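Local coordinates for protein NADH kinase POS5, mitochondrial (Saccharomyces cerevisiae, PDB 3AFO) that phosphorylates NADH and, less readily, NAD(+) with ATP, and is a key source of the cellular reductant NADPH, at residues V8-S19 against L103-R114. Sequence-based numbering, arbitrary orientation.
Sequences VKIKPVNNLRSS and LYTGPEQDIVNR
Strand 8-12 pairs in parallel with strand 101-105 through a ladder of four backbone hydrogen bonds, Leu103 N to Lys9 O, Lys11 N to Leu103 O, Thr105 N to Lys11 O and Val13 N to Thr105 O. The Tyr104 ring stands on the Lys11 face of this pair. With CG of Leu16 beside its backbone N (chi1 -55°), the forked end is carried over the ring, CD1 near Tyr104 CG and CD2 above the centre, 3.7 Å from the Tyr104 centroid, in a CH-pi contact. Lys11 runs alongside Tyr104 in the same direction, its CB 3.7 Å from Tyr104 CD1, while Pro12 O approaches the ring edge near its plane. Beyond the strand the 3-10 turn 13-15 packs on helix 108-114, which follows strand 101-105. Val13 keeps CG1 between its backbone N and carbonyl carbon (chi1 67°), which sets that methyl 3.6 Å from Asp110 CB and also against Ile111 CG1. A water links Asn14 N to Asp110 OD2. Arg114, extended from CG to NE, reaches back along the turn: NE donates to Leu16 O at 3.0 Å. Leu16 O lies in the guanidinium plane, whereas NE sits above the plane of the Leu16 carbonyl; Asn14 CA lies over one guanidinium face. A weak bond from NH1 to Asp110 O also holds the group. Farther on, Ser19 N donates to Asn113 O at 2.9 Å. On the opposite face of the strand pair from Tyr104, Ile10 and Leu103 rest on helix 79-86; Val13, Leu16 and Ile111 pack on Ile76 of strand 74-76. Strand 101-105, bonded to Val75 and Val77 through the Tyr104 backbone, thus joins N-terminal strand 8-12 to the parallel sheet of the alpha/beta domain.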
ATOM      1  N   VAL A   8     -12.260  53.685 -13.371  1.00 30.74           N
ATOM      2  CA  VAL A   8     -13.009  52.440 -13.267  1.00 30.67           C
ATOM      3  C   VAL A   8     -14.453  52.737 -12.877  1.00 30.98           C
ATOM      4  O   VAL A   8     -14.704  53.473 -11.923  1.00 30.97           O
ATOM      5  CB  VAL A   8     -12.387  51.483 -12.199  1.00 30.50           C
ATOM      6  CG1 VAL A   8     -13.336  50.317 -11.865  1.00 30.30           C
ATOM      7  CG2 VAL A   8     -11.045  50.954 -12.670  1.00 29.53           C
ATOM      8  N   LYS A   9     -15.395  52.180 -13.631  0.50 31.07           N
ATOM      9  CA  LYS A   9     -16.801  52.197 -13.238  0.50 31.32           C
ATOM     10  C   LYS A   9     -17.260  50.774 -12.961  0.50 31.35           C
ATOM     11  O   LYS A   9     -17.006  49.865 -13.753  0.50 31.43           O
ATOM     12  CB  LYS A   9     -17.675  52.834 -14.325  0.50 31.22           C
ATOM     13  CG  LYS A   9     -17.588  54.353 -14.388  0.50 31.07           C
ATOM     14  CD  LYS A   9     -18.594  54.922 -15.385  0.50 31.74           C
ATOM     15  CE  LYS A   9     -20.010  54.458 -15.081  0.50 32.05           C
ATOM     16  NZ  LYS A   9     -20.937  54.804 -16.197  0.50 33.18           N
ATOM     17  N   ILE A  10     -17.923  50.589 -11.826  1.00 31.57           N
ATOM     18  CA  ILE A  10     -18.481  49.288 -11.449  1.00 31.76           C
ATOM     19  C   ILE A  10     -19.970  49.284 -11.813  1.00 31.91           C
ATOM     20  O   ILE A  10     -20.727  50.099 -11.288  1.00 32.30           O
ATOM     21  CB  ILE A  10     -18.286  48.999  -9.940  1.00 31.34           C
ATOM     22  CG1 ILE A  10     -16.792  48.965  -9.583  1.00 31.31           C
ATOM     23  CG2 ILE A  10     -18.965  47.685  -9.552  1.00 31.86           C
ATOM     24  CD1 ILE A  10     -16.503  48.979  -8.074  1.00 31.18           C
ATOM     25  N   LYS A  11     -20.366  48.375 -12.708  1.00 31.88           N
ATOM     26  CA  LYS A  11     -21.746  48.296 -13.225  1.00 32.16           C
ATOM     27  C   LYS A  11     -22.446  46.970 -12.880  1.00 32.02           C
ATOM     28  O   LYS A  11     -21.784  45.928 -12.780  1.00 31.35           O
ATOM     29  CB  LYS A  11     -21.758  48.494 -14.745  1.00 31.79           C
ATOM     30  CG  LYS A  11     -21.501  49.930 -15.187  1.00 33.38           C
ATOM     31  CD  LYS A  11     -21.723  50.099 -16.673  1.00 35.04           C
ATOM     32  CE  LYS A  11     -21.250  51.462 -17.148  1.00 36.93           C
ATOM     33  NZ  LYS A  11     -21.486  51.625 -18.616  1.00 38.41           N
ATOM     34  N   PRO A  12     -23.788  47.004 -12.704  1.00 32.25           N
ATOM     35  CA  PRO A  12     -24.551  45.772 -12.435  1.00 32.02           C
ATOM     36  C   PRO A  12     -24.372  44.755 -13.551  1.00 32.13           C
ATOM     37  O   PRO A  12     -24.513  45.101 -14.726  1.00 32.12           O
ATOM     38  CB  PRO A  12     -26.004  46.263 -12.402  1.00 32.08           C
ATOM     39  CG  PRO A  12     -25.888  47.717 -12.000  1.00 32.41           C
ATOM     40  CD  PRO A  12     -24.661  48.197 -12.702  1.00 31.86           C
ATOM     41  N   VAL A  13     -24.053  43.512 -13.191  1.00 32.05           N
ATOM     42  CA  VAL A  13     -23.877  42.463 -14.194  1.00 32.23           C
ATOM     43  C   VAL A  13     -25.188  42.129 -14.931  1.00 32.93           C
ATOM     44  O   VAL A  13     -25.164  41.631 -16.061  1.00 33.10           O
ATOM     45  CB  VAL A  13     -23.177  41.191 -13.611  1.00 31.76           C
ATOM     46  CG1 VAL A  13     -24.064  40.486 -12.597  1.00 31.63           C
ATOM     47  CG2 VAL A  13     -22.750  40.256 -14.726  1.00 31.06           C
ATOM     48  N   ASN A  14     -26.328  42.422 -14.310  1.00 33.70           N
ATOM     49  CA  ASN A  14     -27.606  42.236 -15.003  1.00 34.91           C
ATOM     50  C   ASN A  14     -27.771  43.138 -16.231  1.00 35.02           C
ATOM     51  O   ASN A  14     -28.726  42.981 -16.980  1.00 35.33           O
ATOM     52  CB  ASN A  14     -28.803  42.379 -14.050  1.00 35.17           C
ATOM     53  CG  ASN A  14     -28.964  43.785 -13.517  1.00 36.30           C
ATOM     54  OD1 ASN A  14     -28.703  44.764 -14.211  1.00 38.05           O
ATOM     55  ND2 ASN A  14     -29.413  43.889 -12.273  1.00 36.72           N
ATOM     56  N   ASN A  15     -26.845  44.076 -16.433  1.00 35.35           N
ATOM     57  CA  ASN A  15     -26.796  44.865 -17.671  1.00 35.44           C
ATOM     58  C   ASN A  15     -26.342  44.030 -18.864  1.00 35.10           C
ATOM     59  O   ASN A  15     -26.476  44.464 -20.012  1.00 35.02           O
ATOM     60  CB  ASN A  15     -25.857  46.070 -17.537  1.00 35.90           C
ATOM     61  CG  ASN A  15     -26.371  47.123 -16.567  1.00 38.26           C
ATOM     62  OD1 ASN A  15     -27.471  47.010 -16.013  1.00 40.43           O
ATOM     63  ND2 ASN A  15     -25.569  48.158 -16.356  1.00 38.93           N
ATOM     64  N   LEU A  16     -25.793  42.844 -18.589  1.00 34.43           N
ATOM     65  CA  LEU A  16     -25.295  41.955 -19.641  1.00 34.75           C
ATOM     66  C   LEU A  16     -26.334  40.918 -20.056  1.00 35.31           C
ATOM     67  O   LEU A  16     -27.250  40.607 -19.294  1.00 34.48           O
ATOM     68  CB  LEU A  16     -24.001  41.252 -19.199  1.00 34.07           C
ATOM     69  CG  LEU A  16     -22.836  42.130 -18.725  1.00 33.29           C
ATOM     70  CD1 LEU A  16     -21.632  41.274 -18.332  1.00 32.10           C
ATOM     71  CD2 LEU A  16     -22.445  43.170 -19.788  1.00 32.71           C
ATOM     72  N   ARG A  17     -26.156  40.388 -21.266  1.00 36.81           N
ATOM     73  CA  ARG A  17     -27.037  39.389 -21.859  1.00 38.73           C
ATOM     74  C   ARG A  17     -26.803  38.011 -21.253  1.00 39.82           C
ATOM     75  O   ARG A  17     -25.708  37.719 -20.778  1.00 39.95           O
ATOM     76  CB  ARG A  17     -26.801  39.301 -23.374  1.00 38.65           C
ATOM     77  CG  ARG A  17     -26.777  40.640 -24.127  1.00 40.01           C
ATOM     78  CD  ARG A  17     -28.164  41.226 -24.315  1.00 41.02           C
ATOM     79  NE  ARG A  17     -28.995  40.447 -25.232  1.00 42.58           N
ATOM     80  CZ  ARG A  17     -29.888  40.983 -26.066  1.00 41.79           C
ATOM     81  NH1 ARG A  17     -30.049  42.298 -26.119  1.00 40.14           N
ATOM     82  NH2 ARG A  17     -30.609  40.202 -26.855  1.00 41.93           N
ATOM     83  N   SER A  18     -27.836  37.173 -21.296  1.00 41.30           N
ATOM     84  CA  SER A  18     -27.767  35.772 -20.865  1.00 42.52           C
ATOM     85  C   SER A  18     -26.643  34.989 -21.535  1.00 43.32           C
ATOM     86  O   SER A  18     -26.261  35.284 -22.668  1.00 43.38           O
ATOM     87  CB  SER A  18     -29.104  35.075 -21.148  1.00 42.52           C
ATOM     88  OG  SER A  18     -30.108  35.541 -20.266  1.00 43.05           O
ATOM     89  N   SER A  19     -26.135  33.977 -20.828  1.00 44.85           N
ATOM     90  CA  SER A  19     -25.036  33.127 -21.307  1.00 46.01           C
ATOM     91  C   SER A  19     -25.261  32.557 -22.696  1.00 47.00           C
ATOM     92  O   SER A  19     -26.374  32.174 -23.057  1.00 47.10           O
ATOM     93  CB  SER A  19     -24.797  31.954 -20.353  1.00 46.01           C
ATOM     94  OG  SER A  19     -24.885  32.359 -19.006  1.00 46.83           O
ATOM     95  N   LEU A 103     -16.159  47.256 -14.954  1.00 27.68           N
ATOM     96  CA  LEU A 103     -16.186  45.968 -14.286  1.00 27.66           C
ATOM     97  C   LEU A 103     -17.626  45.682 -13.926  1.00 27.81           C
ATOM     98  O   LEU A 103     -18.233  46.432 -13.164  1.00 27.83           O
ATOM     99  CB  LEU A 103     -15.354  46.009 -12.997  1.00 27.39           C
ATOM    100  CG  LEU A 103     -13.873  46.396 -13.119  1.00 26.34           C
ATOM    101  CD1 LEU A 103     -13.226  46.384 -11.738  1.00 26.86           C
ATOM    102  CD2 LEU A 103     -13.124  45.477 -14.093  1.00 24.81           C
ATOM    103  N   TYR A 104     -18.169  44.599 -14.467  1.00 27.96           N
ATOM    104  CA  TYR A 104     -19.524  44.176 -14.112  1.00 28.17           C
ATOM    105  C   TYR A 104     -19.502  43.226 -12.925  1.00 28.81           C
ATOM    106  O   TYR A 104     -18.642  42.342 -12.839  1.00 28.50           O
ATOM    107  CB  TYR A 104     -20.218  43.541 -15.312  1.00 27.90           C
ATOM    108  CG  TYR A 104     -20.335  44.495 -16.475  1.00 27.93           C
ATOM    109  CD1 TYR A 104     -21.437  45.347 -16.595  1.00 28.04           C
ATOM    110  CD2 TYR A 104     -19.345  44.557 -17.446  1.00 27.07           C
ATOM    111  CE1 TYR A 104     -21.541  46.239 -17.648  1.00 27.60           C
ATOM    112  CE2 TYR A 104     -19.439  45.440 -18.501  1.00 27.10           C
ATOM    113  CZ  TYR A 104     -20.541  46.278 -18.593  1.00 28.08           C
ATOM    114  OH  TYR A 104     -20.622  47.148 -19.648  1.00 29.45           O
ATOM    115  N   THR A 105     -20.436  43.427 -12.003  1.00 29.10           N
ATOM    116  CA  THR A 105     -20.522  42.618 -10.805  1.00 29.81           C
ATOM    117  C   THR A 105     -21.951  42.521 -10.270  1.00 30.54           C
ATOM    118  O   THR A 105     -22.831  43.297 -10.658  1.00 30.33           O
ATOM    119  CB  THR A 105     -19.587  43.155  -9.695  1.00 30.16           C
ATOM    120  OG1 THR A 105     -19.405  42.135  -8.715  1.00 28.95           O
ATOM    121  CG2 THR A 105     -20.162  44.406  -9.016  1.00 30.30           C
ATOM    122  N   GLY A 106     -22.164  41.564  -9.372  1.00 31.26           N
ATOM    123  CA  GLY A 106     -23.439  41.397  -8.683  1.00 32.36           C
ATOM    124  C   GLY A 106     -23.453  40.096  -7.896  1.00 33.26           C
ATOM    125  O   GLY A 106     -22.404  39.481  -7.705  1.00 33.12           O
ATOM    126  N   PRO A 107     -24.646  39.672  -7.433  1.00 34.09           N
ATOM    127  CA  PRO A 107     -24.818  38.393  -6.714  1.00 34.51           C
ATOM    128  C   PRO A 107     -24.555  37.175  -7.617  1.00 35.07           C
ATOM    129  O   PRO A 107     -24.747  37.258  -8.835  1.00 34.82           O
ATOM    130  CB  PRO A 107     -26.288  38.420  -6.284  1.00 34.62           C
ATOM    131  CG  PRO A 107     -26.769  39.851  -6.513  1.00 34.81           C
ATOM    132  CD  PRO A 107     -25.913  40.418  -7.576  1.00 33.88           C
ATOM    133  N   GLU A 108     -24.139  36.059  -7.012  1.00 35.90           N
ATOM    134  CA  GLU A 108     -23.790  34.825  -7.735  1.00 36.82           C
ATOM    135  C   GLU A 108     -24.790  34.462  -8.828  1.00 36.24           C
ATOM    136  O   GLU A 108     -24.406  34.259  -9.977  1.00 36.15           O
ATOM    137  CB  GLU A 108     -23.613  33.625  -6.775  1.00 37.53           C
ATOM    138  CG  GLU A 108     -23.093  33.976  -5.376  1.00 40.44           C
ATOM    139  CD  GLU A 108     -22.085  32.966  -4.820  1.00 44.12           C
ATOM    140  OE1 GLU A 108     -22.416  31.761  -4.711  1.00 45.12           O
ATOM    141  OE2 GLU A 108     -20.954  33.392  -4.477  1.00 45.47           O
ATOM    142  N   GLN A 109     -26.072  34.401  -8.465  1.00 36.38           N
ATOM    143  CA  GLN A 109     -27.143  34.029  -9.398  1.00 36.38           C
ATOM    144  C   GLN A 109     -27.110  34.899 -10.646  1.00 35.52           C
ATOM    145  O   GLN A 109     -27.265  34.399 -11.756  1.00 35.88           O
ATOM    146  CB  GLN A 109     -28.529  34.130  -8.738  1.00 36.80           C
ATOM    147  CG  GLN A 109     -28.557  33.858  -7.236  1.00 39.60           C
ATOM    148  CD  GLN A 109     -28.201  35.087  -6.398  1.00 42.58           C
ATOM    149  OE1 GLN A 109     -27.173  35.110  -5.705  1.00 43.25           O
ATOM    150  NE2 GLN A 109     -29.048  36.114  -6.458  1.00 43.65           N
ATOM    151  N   ASP A 110     -26.904  36.200 -10.455  1.00 35.03           N
ATOM    152  CA  ASP A 110     -26.757  37.138 -11.566  1.00 34.45           C
ATOM    153  C   ASP A 110     -25.526  36.814 -12.420  1.00 33.75           C
ATOM    154  O   ASP A 110     -25.594  36.846 -13.645  1.00 33.23           O
ATOM    155  CB  ASP A 110     -26.672  38.582 -11.043  1.00 34.86           C
ATOM    156  CG  ASP A 110     -28.037  39.178 -10.688  1.00 36.41           C
ATOM    157  OD1 ASP A 110     -28.970  38.433 -10.312  1.00 37.30           O
ATOM    158  OD2 ASP A 110     -28.170  40.417 -10.788  1.00 38.60           O
ATOM    159  N   ILE A 111     -24.404  36.504 -11.768  1.00 33.29           N
ATOM    160  CA  ILE A 111     -23.164  36.191 -12.484  1.00 32.99           C
ATOM    161  C   ILE A 111     -23.295  34.874 -13.245  1.00 32.95           C
ATOM    162  O   ILE A 111     -22.970  34.789 -14.434  1.00 32.82           O
ATOM    163  CB  ILE A 111     -21.945  36.143 -11.525  1.00 33.17           C
ATOM    164  CG1 ILE A 111     -21.649  37.541 -10.969  1.00 32.62           C
ATOM    165  CG2 ILE A 111     -20.719  35.540 -12.227  1.00 32.64           C
ATOM    166  CD1 ILE A 111     -20.459  37.609 -10.028  1.00 32.83           C
ATOM    167  N   VAL A 112     -23.804  33.862 -12.546  1.00 33.10           N
ATOM    168  CA  VAL A 112     -23.971  32.515 -13.076  1.00 33.42           C
ATOM    169  C   VAL A 112     -24.745  32.478 -14.409  1.00 33.59           C
ATOM    170  O   VAL A 112     -24.359  31.760 -15.342  1.00 33.94           O
ATOM    171  CB  VAL A 112     -24.627  31.603 -11.995  1.00 33.69           C
ATOM    172  CG1 VAL A 112     -25.175  30.333 -12.587  1.00 34.06           C
ATOM    173  CG2 VAL A 112     -23.619  31.291 -10.888  1.00 33.64           C
ATOM    174  N   ASN A 113     -25.810  33.271 -14.488  1.00 33.94           N
ATOM    175  CA  ASN A 113     -26.696  33.348 -15.660  1.00 34.35           C
ATOM    176  C   ASN A 113     -26.085  33.975 -16.901  1.00 33.51           C
ATOM    177  O   ASN A 113     -26.587  33.783 -18.017  1.00 33.72           O
ATOM    178  CB  ASN A 113     -27.957  34.153 -15.317  1.00 34.98           C
ATOM    179  CG  ASN A 113     -28.810  33.488 -14.270  1.00 37.59           C
ATOM    180  OD1 ASN A 113     -29.503  34.166 -13.502  1.00 40.74           O
ATOM    181  ND2 ASN A 113     -28.773  32.151 -14.221  1.00 40.16           N
ATOM    182  N   ARG A 114     -25.014  34.738 -16.709  1.00 32.45           N
ATOM    183  CA  ARG A 114     -24.482  35.566 -17.783  1.00 31.31           C
ATOM    184  C   ARG A 114     -23.072  35.217 -18.245  1.00 29.70           C
ATOM    185  O   ARG A 114     -22.608  35.715 -19.260  1.00 29.45           O
ATOM    186  CB  ARG A 114     -24.628  37.041 -17.414  1.00 31.91           C
ATOM    187  CG  ARG A 114     -26.082  37.483 -17.530  1.00 33.96           C
ATOM    188  CD  ARG A 114     -26.391  38.671 -16.676  1.00 37.76           C
ATOM    189  NE  ARG A 114     -27.795  39.049 -16.812  1.00 39.78           N
ATOM    190  CZ  ARG A 114     -28.744  38.749 -15.931  1.00 40.73           C
ATOM    191  NH1 ARG A 114     -28.453  38.059 -14.828  1.00 40.56           N
ATOM    192  NH2 ARG A 114     -29.989  39.140 -16.156  1.00 41.52           N
TER
HETATM  193  O   HOH W   1     -23.379  48.978 -19.194  1.00 53.32           O
HETATM  194  O   HOH W   2     -26.684  42.499 -11.533  1.00 42.18           O
HETATM  195  O   HOH W   3     -23.220  30.900 -17.444  1.00 53.61           O